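Local atomic coordinates of 2-oxoglutarate dehydrogenase E3 component (Thermus thermophilus, PDB entry 2YQU), a protein that probably oxidises the dihydrolipoyl groups of 2-oxo acid dehydrogenase complexes with NAD(+) as electron acceptor, using one FAD bound to each subunit. Residues A[2-8]-A[25-31]; A[133-139]-A[297-303]; A[226-232]-A[243-249]; A[152-157]-A[254-258]. Numbering follows the deposited sequence.

Interaction 1 of 4, residues A[2-8]-A[25-31]; sequences YDLLVIG and MKVGVVE. With FAD (flavin-adenine dinucleotide), chain D.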
# COMPACT_ATOMS: atom_id res chain seq x y z
N TYR A 2 -11.12 -15.12 38.09
CA TYR A 2 -11.17 -14.54 36.75
C TYR A 2 -12.29 -15.15 35.92
O TYR A 2 -12.64 -16.31 36.10
CB TYR A 2 -9.86 -14.80 36.03
CG TYR A 2 -8.68 -14.07 36.60
CD1 TYR A 2 -7.54 -14.75 37.02
CD2 TYR A 2 -8.68 -12.69 36.68
CE1 TYR A 2 -6.44 -14.07 37.53
CE2 TYR A 2 -7.58 -12.00 37.18
CZ TYR A 2 -6.47 -12.69 37.60
OH TYR A 2 -5.40 -12.00 38.10
N ASP A 3 -12.85 -14.37 35.00
CA ASP A 3 -13.70 -14.93 33.96
C ASP A 3 -12.83 -15.62 32.91
O ASP A 3 -13.21 -16.66 32.38
CB ASP A 3 -14.55 -13.85 33.29
CG ASP A 3 -15.51 -13.19 34.25
OD1 ASP A 3 -16.14 -13.91 35.05
OD2 ASP A 3 -15.67 -11.96 34.28
N LEU A 4 -11.68 -15.02 32.61
CA LEU A 4 -10.77 -15.52 31.60
C LEU A 4 -9.34 -15.41 32.11
O LEU A 4 -8.93 -14.34 32.53
CB LEU A 4 -10.89 -14.70 30.31
CG LEU A 4 -9.85 -15.01 29.22
CD1 LEU A 4 -9.96 -16.45 28.73
CD2 LEU A 4 -9.96 -14.03 28.05
N LEU A 5 -8.61 -16.51 32.05
CA LEU A 5 -7.19 -16.52 32.31
C LEU A 5 -6.52 -16.90 31.00
O LEU A 5 -6.84 -17.93 30.42
CB LEU A 5 -6.86 -17.54 33.39
CG LEU A 5 -5.40 -17.64 33.83
CD1 LEU A 5 -4.94 -16.35 34.49
CD2 LEU A 5 -5.25 -18.82 34.79
N VAL A 6 -5.61 -16.04 30.54
CA VAL A 6 -4.90 -16.22 29.29
C VAL A 6 -3.46 -16.60 29.60
O VAL A 6 -2.81 -15.93 30.40
CB VAL A 6 -4.89 -14.92 28.45
CG1 VAL A 6 -4.20 -15.15 27.12
CG2 VAL A 6 -6.31 -14.41 28.23
N ILE A 7 -2.98 -17.67 28.99
CA ILE A 7 -1.59 -18.08 29.13
C ILE A 7 -0.83 -17.70 27.86
O ILE A 7 -1.04 -18.30 26.82
CB ILE A 7 -1.50 -19.60 29.38
CG1 ILE A 7 -2.26 -19.96 30.67
CG2 ILE A 7 -0.04 -20.03 29.51
CD1 ILE A 7 -2.63 -21.41 30.77
N GLY A 8 0.07 -16.73 27.99
CA GLY A 8 0.81 -16.19 26.86
C GLY A 8 0.29 -14.81 26.51
O GLY A 8 -0.92 -14.59 26.49
N MET A 25 -15.39 -9.01 30.44
CA MET A 25 -14.78 -10.09 31.21
C MET A 25 -13.73 -9.55 32.18
O MET A 25 -13.05 -8.56 31.89
CB MET A 25 -14.13 -11.12 30.28
CG MET A 25 -15.08 -11.79 29.29
SD MET A 25 -14.27 -13.12 28.37
CE MET A 25 -14.45 -14.43 29.57
N LYS A 26 -13.59 -10.22 33.32
CA LYS A 26 -12.48 -9.96 34.24
C LYS A 26 -11.36 -10.88 33.81
O LYS A 26 -11.51 -12.09 33.85
CB LYS A 26 -12.88 -10.27 35.68
CG LYS A 26 -11.76 -10.09 36.68
CD LYS A 26 -12.20 -10.46 38.10
CE LYS A 26 -11.09 -10.22 39.11
NZ LYS A 26 -11.27 -11.06 40.35
N VAL A 27 -10.25 -10.29 33.39
CA VAL A 27 -9.21 -11.03 32.69
C VAL A 27 -7.88 -10.97 33.43
O VAL A 27 -7.47 -9.91 33.90
CB VAL A 27 -8.98 -10.46 31.27
CG1 VAL A 27 -7.97 -11.31 30.52
CG2 VAL A 27 -10.30 -10.39 30.52
N GLY A 28 -7.23 -12.12 33.51
CA GLY A 28 -5.85 -12.23 33.95
C GLY A 28 -5.01 -12.86 32.86
O GLY A 28 -5.50 -13.66 32.07
N VAL A 29 -3.73 -12.51 32.83
CA VAL A 29 -2.79 -12.99 31.83
C VAL A 29 -1.51 -13.44 32.54
O VAL A 29 -0.94 -12.69 33.34
CB VAL A 29 -2.45 -11.89 30.80
CG1 VAL A 29 -1.47 -12.40 29.74
CG2 VAL A 29 -3.72 -11.37 30.13
N VAL A 30 -1.06 -14.67 32.26
CA VAL A 30 0.22 -15.16 32.73
C VAL A 30 1.21 -15.18 31.57
O VAL A 30 0.92 -15.74 30.51
CB VAL A 30 0.11 -16.58 33.34
CG1 VAL A 30 1.35 -16.91 34.16
CG2 VAL A 30 -1.15 -16.72 34.18
N GLU A 31 2.37 -14.58 31.77
CA GLU A 31 3.43 -14.57 30.77
C GLU A 31 4.77 -14.74 31.49
O GLU A 31 5.05 -14.01 32.45
CB GLU A 31 3.38 -13.27 29.97
CG GLU A 31 4.61 -12.95 29.12
CD GLU A 31 4.88 -13.98 28.04
OE1 GLU A 31 5.91 -14.67 28.12
OE2 GLU A 31 4.07 -14.08 27.09
PA FAD D . 3.74 -15.99 20.74
O1A FAD D . 4.92 -16.87 20.58
O2A FAD D . 3.89 -14.63 20.04
O5B FAD D . 3.44 -15.80 22.31
C5B FAD D . 3.50 -16.91 23.16
C4B FAD D . 3.92 -16.40 24.53
O4B FAD D . 3.59 -17.39 25.48
C3B FAD D . 5.42 -16.17 24.63
O3B FAD D . 5.68 -14.83 25.00
C2B FAD D . 5.88 -17.12 25.72
O2B FAD D . 6.86 -16.55 26.55
C1B FAD D . 4.60 -17.42 26.47
N9A FAD D . 4.49 -18.72 27.13
C8A FAD D . 4.63 -19.97 26.59
N7A FAD D . 4.38 -20.89 27.54
C5A FAD D . 4.08 -20.25 28.69
C6A FAD D . 3.75 -20.69 29.97
N6A FAD D . 3.53 -21.97 30.25
N1A FAD D . 3.49 -19.74 30.92
C2A FAD D . 3.55 -18.39 30.67
N3A FAD D . 3.87 -17.96 29.40
C4A FAD D . 4.14 -18.88 28.44
N1 FAD D . 4.38 -13.28 11.88
C2 FAD D . 3.70 -12.40 11.07
O2 FAD D . 2.48 -12.45 10.94
N3 FAD D . 4.40 -11.44 10.38
C4 FAD D . 5.77 -11.36 10.48
O4 FAD D . 6.31 -10.37 10.01
C4X FAD D . 6.48 -12.24 11.30
N5 FAD D . 7.85 -12.17 11.42
C5X FAD D . 8.52 -13.06 12.25
C6 FAD D . 9.91 -12.99 12.36
C7 FAD D . 10.60 -13.88 13.19
C7M FAD D . 12.08 -13.70 13.37
C8 FAD D . 9.89 -14.85 13.91
C8M FAD D . 10.54 -15.61 15.04
C9 FAD D . 8.50 -14.92 13.79
C9A FAD D . 7.81 -14.04 12.96
N10 FAD D . 6.42 -14.12 12.82
C10 FAD D . 5.77 -13.21 12.00
C1' FAD D . 5.61 -15.22 13.46
C2' FAD D . 4.97 -14.66 14.74
O2' FAD D . 5.97 -14.21 15.64
C3' FAD D . 4.04 -15.67 15.41
O3' FAD D . 3.12 -16.17 14.46
C4' FAD D . 3.25 -15.02 16.54
O4' FAD D . 4.13 -14.49 17.50
C5' FAD D . 2.28 -16.03 17.16
O5' FAD D . 1.61 -15.44 18.26
P FAD D . 1.13 -16.34 19.50
O1P FAD D . 0.36 -15.49 20.45
O2P FAD D . 0.43 -17.60 19.02
O3P FAD D . 2.47 -16.85 20.24
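Both carboxylate oxygens of E31 hold the adenosine ribose of FAD: O2B donates to OE1 (2.6 Å) and O3B to OE2 (2.7 Å). Its strand runs parallel to strand 4-7 through a regular ladder, from L4 N to K26 O (3.2 Å), G28 N to L4 O (3.0 Å), V6 N to G28 O (2.8 Å), V30 N to V6 O (2.8 Å) and G8 N to V30 O (2.8 Å). At the other end D3 pairs with K26 twice, D3 N to K26 O and K26 N to D3 OD2, both 2.9 Å.

L4, V6, V27 and V29 share one sheet face, which helix 11-22 meets through A20 and A17. The opposite face carries L5 against V30 (CD1 to CG2, 3.8 Å) and the Y2 ring, whose face receives the CA of G28 in a CH-pi contact. A CB on G28 would clash with that ring.

This is the first beta-alpha-beta unit of a Rossmann-type dinucleotide fold, with G8 opening the GxGxxG sequence. G8 CA lies 3.3 Å from FAD O4B, so a side chain there would strike the ribose. E31, at its strand end, binds both ribose hydroxyls, as acids here commonly do in Rossmann-type folds.

Interaction 2 of 4, residues A[133-139]-A[297-303]; sequences ILIATGS and IYAIGDV. With FAD (flavin-adenine dinucleotide), chain D.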
# COMPACT_ATOMS: atom_id res chain seq x y z
N ILE A 133 -10.25 -20.66 30.21
CA ILE A 133 -8.79 -20.56 30.07
C ILE A 133 -8.46 -20.59 28.59
O ILE A 133 -9.03 -21.38 27.85
CB ILE A 133 -8.11 -21.72 30.79
CG1 ILE A 133 -8.50 -21.69 32.27
CG2 ILE A 133 -6.59 -21.65 30.61
CD1 ILE A 133 -7.98 -22.86 33.06
N LEU A 134 -7.54 -19.72 28.18
CA LEU A 134 -7.15 -19.57 26.79
C LEU A 134 -5.66 -19.82 26.71
O LEU A 134 -4.88 -19.04 27.23
CB LEU A 134 -7.47 -18.16 26.31
CG LEU A 134 -7.00 -17.79 24.90
CD1 LEU A 134 -7.62 -18.70 23.86
CD2 LEU A 134 -7.32 -16.33 24.62
N ILE A 135 -5.30 -20.93 26.07
CA ILE A 135 -3.90 -21.30 25.85
C ILE A 135 -3.39 -20.62 24.59
O ILE A 135 -3.89 -20.90 23.50
CB ILE A 135 -3.74 -22.83 25.73
CG1 ILE A 135 -4.27 -23.53 26.99
CG2 ILE A 135 -2.26 -23.19 25.54
CD1 ILE A 135 -4.52 -24.99 26.81
N ALA A 136 -2.40 -19.75 24.76
CA ALA A 136 -1.80 -18.98 23.69
C ALA A 136 -0.28 -18.95 23.88
O ALA A 136 0.34 -17.89 23.87
CB ALA A 136 -2.39 -17.56 23.66
N THR A 137 0.29 -20.14 24.06
CA THR A 137 1.71 -20.33 24.36
C THR A 137 2.66 -20.30 23.16
O THR A 137 3.88 -20.40 23.32
CB THR A 137 1.90 -21.66 25.13
OG1 THR A 137 1.18 -22.73 24.49
CG2 THR A 137 1.30 -21.57 26.51
N GLY A 138 2.12 -20.18 21.96
CA GLY A 138 2.92 -19.90 20.79
C GLY A 138 3.78 -21.06 20.31
O GLY A 138 3.38 -22.22 20.42
N SER A 139 4.96 -20.72 19.80
CA SER A 139 5.89 -21.71 19.24
C SER A 139 7.33 -21.41 19.66
O SER A 139 7.60 -20.46 20.39
CB SER A 139 5.78 -21.74 17.72
OG SER A 139 6.07 -20.47 17.18
N ILE A 297 -11.87 -24.52 27.84
CA ILE A 297 -10.47 -24.24 27.54
C ILE A 297 -10.33 -24.12 26.04
O ILE A 297 -10.68 -25.05 25.31
CB ILE A 297 -9.55 -25.33 28.06
CG1 ILE A 297 -9.78 -25.54 29.56
CG2 ILE A 297 -8.10 -24.94 27.83
CD1 ILE A 297 -8.90 -26.60 30.15
N TYR A 298 -9.84 -22.98 25.60
CA TYR A 298 -9.64 -22.68 24.20
C TYR A 298 -8.14 -22.62 23.91
O TYR A 298 -7.34 -22.45 24.81
CB TYR A 298 -10.25 -21.32 23.86
CG TYR A 298 -11.76 -21.23 23.93
CD1 TYR A 298 -12.44 -21.36 25.15
CD2 TYR A 298 -12.51 -20.96 22.80
CE1 TYR A 298 -13.83 -21.25 25.22
CE2 TYR A 298 -13.90 -20.84 22.86
CZ TYR A 298 -14.55 -21.00 24.06
OH TYR A 298 -15.92 -20.88 24.11
N ALA A 299 -7.77 -22.75 22.64
CA ALA A 299 -6.37 -22.60 22.23
C ALA A 299 -6.30 -21.91 20.88
O ALA A 299 -7.15 -22.13 20.03
CB ALA A 299 -5.69 -23.95 22.17
N ILE A 300 -5.27 -21.08 20.71
CA ILE A 300 -5.14 -20.19 19.55
C ILE A 300 -3.68 -19.98 19.15
O ILE A 300 -2.77 -20.24 19.91
CB ILE A 300 -5.75 -18.80 19.84
CG1 ILE A 300 -5.01 -18.13 21.02
CG2 ILE A 300 -7.26 -18.90 20.10
CD1 ILE A 300 -5.29 -16.64 21.21
N GLY A 301 -3.49 -19.44 17.95
CA GLY A 301 -2.19 -19.02 17.50
C GLY A 301 -1.29 -20.17 17.08
O GLY A 301 -1.75 -21.21 16.63
N ASP A 302 0.01 -19.95 17.23
CA ASP A 302 1.01 -20.90 16.80
C ASP A 302 0.91 -22.27 17.48
O ASP A 302 1.48 -23.22 16.98
CB ASP A 302 2.43 -20.36 17.06
CG ASP A 302 2.86 -19.31 16.07
OD1 ASP A 302 4.07 -18.97 16.09
OD2 ASP A 302 2.08 -18.76 15.26
N VAL A 303 0.23 -22.36 18.63
CA VAL A 303 0.11 -23.64 19.33
C VAL A 303 -0.98 -24.56 18.74
O VAL A 303 -1.03 -25.73 19.09
CB VAL A 303 -0.11 -23.44 20.85
CG1 VAL A 303 -1.59 -23.21 21.20
CG2 VAL A 303 0.43 -24.64 21.62
PA FAD D . 3.74 -15.99 20.74
O1A FAD D . 4.92 -16.87 20.58
O2A FAD D . 3.89 -14.63 20.04
O5B FAD D . 3.44 -15.80 22.31
C5B FAD D . 3.50 -16.91 23.16
C4B FAD D . 3.92 -16.40 24.53
O4B FAD D . 3.59 -17.39 25.48
C3B FAD D . 5.42 -16.17 24.63
O3B FAD D . 5.68 -14.83 25.00
C2B FAD D . 5.88 -17.12 25.72
O2B FAD D . 6.86 -16.55 26.55
C1B FAD D . 4.60 -17.42 26.47
N9A FAD D . 4.49 -18.72 27.13
C8A FAD D . 4.63 -19.97 26.59
N7A FAD D . 4.38 -20.89 27.54
C5A FAD D . 4.08 -20.25 28.69
C6A FAD D . 3.75 -20.69 29.97
N6A FAD D . 3.53 -21.97 30.25
N1A FAD D . 3.49 -19.74 30.92
C2A FAD D . 3.55 -18.39 30.67
N3A FAD D . 3.87 -17.96 29.40
C4A FAD D . 4.14 -18.88 28.44
N1 FAD D . 4.38 -13.28 11.88
C2 FAD D . 3.70 -12.40 11.07
O2 FAD D . 2.48 -12.45 10.94
N3 FAD D . 4.40 -11.44 10.38
C4 FAD D . 5.77 -11.36 10.48
O4 FAD D . 6.31 -10.37 10.01
C4X FAD D . 6.48 -12.24 11.30
N5 FAD D . 7.85 -12.17 11.42
C5X FAD D . 8.52 -13.06 12.25
C6 FAD D . 9.91 -12.99 12.36
C7 FAD D . 10.60 -13.88 13.19
C7M FAD D . 12.08 -13.70 13.37
C8 FAD D . 9.89 -14.85 13.91
C8M FAD D . 10.54 -15.61 15.04
C9 FAD D . 8.50 -14.92 13.79
C9A FAD D . 7.81 -14.04 12.96
N10 FAD D . 6.42 -14.12 12.82
C10 FAD D . 5.77 -13.21 12.00
C1' FAD D . 5.61 -15.22 13.46
C2' FAD D . 4.97 -14.66 14.74
O2' FAD D . 5.97 -14.21 15.64
C3' FAD D . 4.04 -15.67 15.41
O3' FAD D . 3.12 -16.17 14.46
C4' FAD D . 3.25 -15.02 16.54
O4' FAD D . 4.13 -14.49 17.50
C5' FAD D . 2.28 -16.03 17.16
O5' FAD D . 1.61 -15.44 18.26
P FAD D . 1.13 -16.34 19.50
O1P FAD D . 0.36 -15.49 20.45
O2P FAD D . 0.43 -17.60 19.02
O3P FAD D . 2.47 -16.85 20.24
O HOH W 1 -0.34 -19.59 20.52
O HOH W 2 5.56 -18.14 18.51
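D302, in an m rotamer, extends its carboxylate between protein and cofactor: OD1 accepts from S139 OG (2.7 Å) and OD2 from the FAD ribityl hydroxyl O3' (2.9 Å), while D302 N donates to phosphate oxygen O2P (3.0 Å). The p rotamer of S139 points its OG at this acid. Two waters complete the pyrophosphate site. Water 1 joins G138 N and I300 O to O2P, and water 2 joins S139 N and D302 OD1 to O1A. G138 and G301 both have positive phi, and a CB on either would collide with a phosphate oxygen.

Upstream, strands 133-135 and 297-299 pair in parallel through Y298 N to I133 O (2.9 Å) and I135 N to Y298 O (2.8 Å). I133, I135 and I297 all adopt the mt rotamer on one face, where I135 CD1 meets I297 CG2 at 3.7 Å. On the other face, L134 in its tp form brings CD1 to Y298 CB (3.7 Å) and on to I300 CG2 (3.8 Å). The end of the Y298 side chain leads away from strand 133-135, and its OH bonds H323.

The pair forms one edge of the five-stranded parallel FAD-domain sheet. Strand 2-7 flanks 133-135 on its other side, helix 310-326 packs on Y298 and I300, and F113 of strand 111-113 touches I133 and I135.

Interaction 3 of 4, residues A[226-232]-A[243-249]; sequences RTGVRVT and VELEGGE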
# COMPACT_ATOMS: atom_id res chain seq x y z
N ARG A 226 20.03 -22.87 -2.73
CA ARG A 226 20.19 -24.26 -3.12
C ARG A 226 19.07 -25.09 -2.54
O ARG A 226 19.06 -25.37 -1.34
CB ARG A 226 21.53 -24.80 -2.65
CG ARG A 226 22.72 -24.06 -3.23
CD ARG A 226 24.03 -24.52 -2.67
NE ARG A 226 24.25 -25.92 -3.01
CZ ARG A 226 25.24 -26.66 -2.52
NH1 ARG A 226 26.12 -26.16 -1.67
NH2 ARG A 226 25.35 -27.92 -2.92
N THR A 227 18.14 -25.47 -3.39
CA THR A 227 17.03 -26.34 -3.01
C THR A 227 17.39 -27.80 -3.29
O THR A 227 18.40 -28.09 -3.93
CB THR A 227 15.76 -25.94 -3.75
OG1 THR A 227 15.96 -26.05 -5.17
CG2 THR A 227 15.42 -24.47 -3.51
N GLY A 228 16.56 -28.72 -2.80
CA GLY A 228 16.81 -30.14 -2.98
C GLY A 228 18.06 -30.65 -2.29
O GLY A 228 18.67 -31.62 -2.74
N VAL A 229 18.43 -30.02 -1.17
CA VAL A 229 19.65 -30.32 -0.44
C VAL A 229 19.31 -30.68 1.00
O VAL A 229 18.66 -29.91 1.70
CB VAL A 229 20.61 -29.11 -0.46
CG1 VAL A 229 21.74 -29.26 0.55
CG2 VAL A 229 21.17 -28.90 -1.88
N ARG A 230 19.74 -31.86 1.43
CA ARG A 230 19.53 -32.29 2.81
C ARG A 230 20.76 -32.04 3.68
O ARG A 230 21.81 -32.65 3.50
CB ARG A 230 19.17 -33.78 2.86
CG ARG A 230 18.81 -34.25 4.26
CD ARG A 230 18.01 -35.53 4.29
NE ARG A 230 18.83 -36.70 3.99
CZ ARG A 230 19.59 -37.35 4.87
NH1 ARG A 230 19.66 -36.97 6.14
NH2 ARG A 230 20.28 -38.41 4.48
N VAL A 231 20.61 -31.14 4.64
CA VAL A 231 21.64 -30.89 5.64
C VAL A 231 21.62 -32.04 6.65
O VAL A 231 20.56 -32.42 7.15
CB VAL A 231 21.42 -29.55 6.36
CG1 VAL A 231 22.41 -29.37 7.50
CG2 VAL A 231 21.51 -28.40 5.37
N THR A 232 22.79 -32.60 6.93
CA THR A 232 22.92 -33.75 7.82
C THR A 232 23.56 -33.38 9.15
O THR A 232 23.43 -34.13 10.12
CB THR A 232 23.73 -34.87 7.15
OG1 THR A 232 24.94 -34.35 6.61
CG2 THR A 232 22.99 -35.43 5.95
N VAL A 243 28.60 -26.88 7.98
CA VAL A 243 27.32 -27.45 7.60
C VAL A 243 27.63 -28.62 6.68
O VAL A 243 28.14 -28.43 5.58
CB VAL A 243 26.45 -26.42 6.84
CG1 VAL A 243 25.11 -27.06 6.42
CG2 VAL A 243 26.23 -25.16 7.68
N GLU A 244 27.33 -29.83 7.12
CA GLU A 244 27.53 -31.02 6.30
C GLU A 244 26.26 -31.34 5.53
O GLU A 244 25.16 -31.22 6.06
CB GLU A 244 27.95 -32.20 7.18
CG GLU A 244 29.24 -31.95 7.94
CD GLU A 244 29.53 -33.02 8.99
OE1 GLU A 244 30.34 -32.75 9.89
OE2 GLU A 244 28.96 -34.12 8.91
N LEU A 245 26.42 -31.72 4.26
CA LEU A 245 25.31 -32.11 3.40
C LEU A 245 25.37 -33.60 3.10
O LEU A 245 26.43 -34.20 3.12
CB LEU A 245 25.37 -31.34 2.07
CG LEU A 245 25.48 -29.82 2.12
CD1 LEU A 245 25.50 -29.26 0.70
CD2 LEU A 245 24.34 -29.23 2.92
N GLU A 246 24.21 -34.17 2.80
CA GLU A 246 24.13 -35.56 2.36
C GLU A 246 25.02 -35.74 1.13
O GLU A 246 24.90 -34.99 0.16
CB GLU A 246 22.69 -35.93 2.02
CG GLU A 246 22.57 -37.23 1.25
CD GLU A 246 21.17 -37.79 1.24
OE1 GLU A 246 21.03 -39.01 1.41
OE2 GLU A 246 20.20 -37.02 1.05
N GLY A 247 25.90 -36.73 1.19
CA GLY A 247 26.83 -37.02 0.11
C GLY A 247 28.28 -36.65 0.39
O GLY A 247 29.16 -37.08 -0.35
N GLY A 248 28.53 -35.85 1.43
CA GLY A 248 29.89 -35.53 1.85
C GLY A 248 30.32 -34.06 1.81
O GLY A 248 31.33 -33.71 2.43
N GLU A 249 29.57 -33.21 1.12
CA GLU A 249 29.95 -31.80 0.97
C GLU A 249 29.87 -31.07 2.30
O GLU A 249 28.93 -31.25 3.07
CB GLU A 249 29.07 -31.10 -0.07
CG GLU A 249 29.50 -29.67 -0.38
CD GLU A 249 28.60 -28.97 -1.38
OE1 GLU A 249 28.75 -27.74 -1.55
OE2 GLU A 249 27.75 -29.64 -2.00
O HOH W 3 22.20 -33.13 -0.37
O HOH W 4 26.82 -35.36 8.24
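L245 lays its CD2 methyl against two valines of the facing segment, V229 CG1 at 3.5 Å and V231 CG2 at 3.8 Å. The contact is the open end of a beta hairpin formed by strands 231-237 and 240-245, part of a small three-stranded antiparallel sheet beside the parallel sheet of the NAD(+) domain. V231 and L245 form a non-hydrogen-bonded pair with CA atoms 4.5 Å apart. Backbone bonds flank them, E246 N to R230 O and T232 N to E244 O, both 2.9 Å. V231 CG1 also reaches V243 CG1 (3.7 Å), and V231, V243 and L245 all pack on L196 of strand 192-196, fastening the hairpin to the larger sheet. V231 contacts NAD(+) in a structure of this protein, although no NAD(+) is bound to this chain.

After L245 the chain reverses in a type II turn ending at G248. G247, at phi 108°, takes a conformation that calls for glycine. The turn brings E249 alongside strand 240-245, where L245 N donates to E249 O (2.8 Å), leading into the third strand, 250-253.

Two salt bridges add to this. R230 and E246 form a salt bridge whose two hydrogen bonds are both weak. R226, at the end of strand 224-226, ties the parallel sheet to the antiparallel one through a bidentate salt bridge to E249, with NH1 to OE1 and NH2 to OE2 both 3.1 Å.

Interaction 4 of 4, residues A[152-157]-A[254-258]; sequences ERVVTS and DRVLV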
# COMPACT_ATOMS: atom_id res chain seq x y z
N GLU A 152 25.63 -18.97 19.46
CA GLU A 152 26.77 -18.10 19.21
C GLU A 152 27.14 -18.17 17.73
O GLU A 152 26.90 -17.23 16.98
CB GLU A 152 27.97 -18.50 20.08
CG GLU A 152 27.82 -18.14 21.55
CD GLU A 152 28.83 -18.86 22.43
OE1 GLU A 152 29.78 -19.48 21.90
OE2 GLU A 152 28.68 -18.80 23.68
N ARG A 153 27.73 -19.30 17.33
CA ARG A 153 28.12 -19.54 15.94
C ARG A 153 27.01 -20.23 15.14
O ARG A 153 26.83 -19.93 13.96
CB ARG A 153 29.40 -20.40 15.89
CG ARG A 153 30.67 -19.64 16.31
CD ARG A 153 31.02 -18.50 15.36
NE ARG A 153 32.28 -17.83 15.70
CZ ARG A 153 32.68 -16.68 15.16
NH1 ARG A 153 33.84 -16.15 15.53
NH2 ARG A 153 31.94 -16.07 14.24
N VAL A 154 26.32 -21.17 15.76
CA VAL A 154 25.12 -21.79 15.21
C VAL A 154 23.94 -21.27 16.02
O VAL A 154 23.87 -21.48 17.22
CB VAL A 154 25.19 -23.33 15.30
CG1 VAL A 154 23.96 -23.95 14.65
CG2 VAL A 154 26.46 -23.84 14.65
N VAL A 155 23.00 -20.60 15.34
CA VAL A 155 22.01 -19.77 16.01
C VAL A 155 20.59 -19.97 15.50
O VAL A 155 20.37 -20.57 14.45
CB VAL A 155 22.34 -18.27 15.83
CG1 VAL A 155 23.76 -17.94 16.33
CG2 VAL A 155 22.16 -17.82 14.37
N THR A 156 19.63 -19.45 16.27
CA THR A 156 18.24 -19.32 15.85
C THR A 156 17.97 -17.89 15.41
O THR A 156 18.86 -17.03 15.45
CB THR A 156 17.27 -19.69 16.99
OG1 THR A 156 17.38 -18.75 18.07
CG2 THR A 156 17.62 -21.04 17.60
N SER A 157 16.72 -17.62 15.03
CA SER A 157 16.35 -16.31 14.53
C SER A 157 16.64 -15.21 15.54
O SER A 157 16.97 -14.10 15.16
CB SER A 157 14.87 -16.28 14.11
OG SER A 157 14.04 -16.82 15.12
N ASP A 254 30.84 -18.08 8.94
CA ASP A 254 31.07 -17.41 10.22
C ASP A 254 29.90 -17.60 11.18
O ASP A 254 30.08 -17.68 12.40
CB ASP A 254 31.31 -15.92 9.99
CG ASP A 254 32.53 -15.66 9.15
OD1 ASP A 254 32.37 -15.47 7.92
OD2 ASP A 254 33.68 -15.65 9.63
N ARG A 255 28.70 -17.62 10.63
CA ARG A 255 27.48 -17.90 11.38
C ARG A 255 26.60 -18.81 10.54
O ARG A 255 26.61 -18.74 9.32
CB ARG A 255 26.70 -16.61 11.70
CG ARG A 255 27.51 -15.50 12.32
CD ARG A 255 27.84 -15.69 13.79
NE ARG A 255 28.71 -14.62 14.28
CZ ARG A 255 29.29 -14.60 15.47
NH1 ARG A 255 29.12 -15.60 16.33
NH2 ARG A 255 30.06 -13.57 15.81
N VAL A 256 25.84 -19.67 11.21
CA VAL A 256 24.83 -20.47 10.55
C VAL A 256 23.51 -20.25 11.28
O VAL A 256 23.44 -20.42 12.49
CB VAL A 256 25.19 -21.96 10.54
CG1 VAL A 256 24.04 -22.80 9.99
CG2 VAL A 256 26.46 -22.20 9.76
N LEU A 257 22.49 -19.85 10.53
CA LEU A 257 21.15 -19.66 11.07
C LEU A 257 20.33 -20.91 10.80
O LEU A 257 20.11 -21.28 9.66
CB LEU A 257 20.46 -18.44 10.43
CG LEU A 257 18.95 -18.26 10.68
CD1 LEU A 257 18.63 -18.25 12.15
CD2 LEU A 257 18.45 -16.97 10.04
N VAL A 258 19.88 -21.56 11.87
CA VAL A 258 19.04 -22.73 11.76
C VAL A 258 17.59 -22.24 11.82
O VAL A 258 17.11 -21.87 12.88
CB VAL A 258 19.35 -23.73 12.88
CG1 VAL A 258 18.44 -24.96 12.80
CG2 VAL A 258 20.82 -24.14 12.81
O HOH W 5 33.71 -14.68 12.12
O HOH W 6 15.42 -19.94 13.96
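R153 and R255, which bury more surface here than any other residue of the two segments, stack their guanidinium groups with centres 4.0 Å apart and planes at 28°. Each finds a carbonyl on the other segment: R153 NH2 donates to D254 O (3.1 Å) and R255 NH1 to E152 O (2.8 Å). R255 NH2 also makes a salt bridge with E165.

The third large contributor, V155, sits where the chains pair as parallel strands. Its N donates to V256 O (2.9 Å), its O accepts from V258 N (2.8 Å), and its CG2 lies 4.2 Å from L257 CD1. V154 CG1 packs on V258 CG2 (3.6 Å) on the other face. Strand 154-155 thereby becomes an edge of the parallel sheet of the NAD(+) domain. The stack of like charges, NH2 to NH2 3.5 Å between R153 and R255, is consistent with their charge being partly offset by carbonyl oxygens and, for R255, by E165.

Interactions 1 and 2 are neighbouring parts of the FAD-domain sheet, their centres 12 Å apart. Strand 2-7 bonds to strand 133-135 through I7 N to L134 O and I7 O to A136 N, both 2.9 Å. Together they line one cofactor, interaction 1 at the adenosine and interaction 2 at the pyrophosphate and ribityl chain. Interactions 3 and 4 belong to the NAD(+) domain, with centres about 17 Å apart; they meet where V243 CG2 packs on V256 CG2 (3.6 Å). Interaction 4 comes within about 9 Å of interaction 2 (nearest atoms), and its S157 touches the same FAD and lies close to I178, an NAD(+)-binding residue.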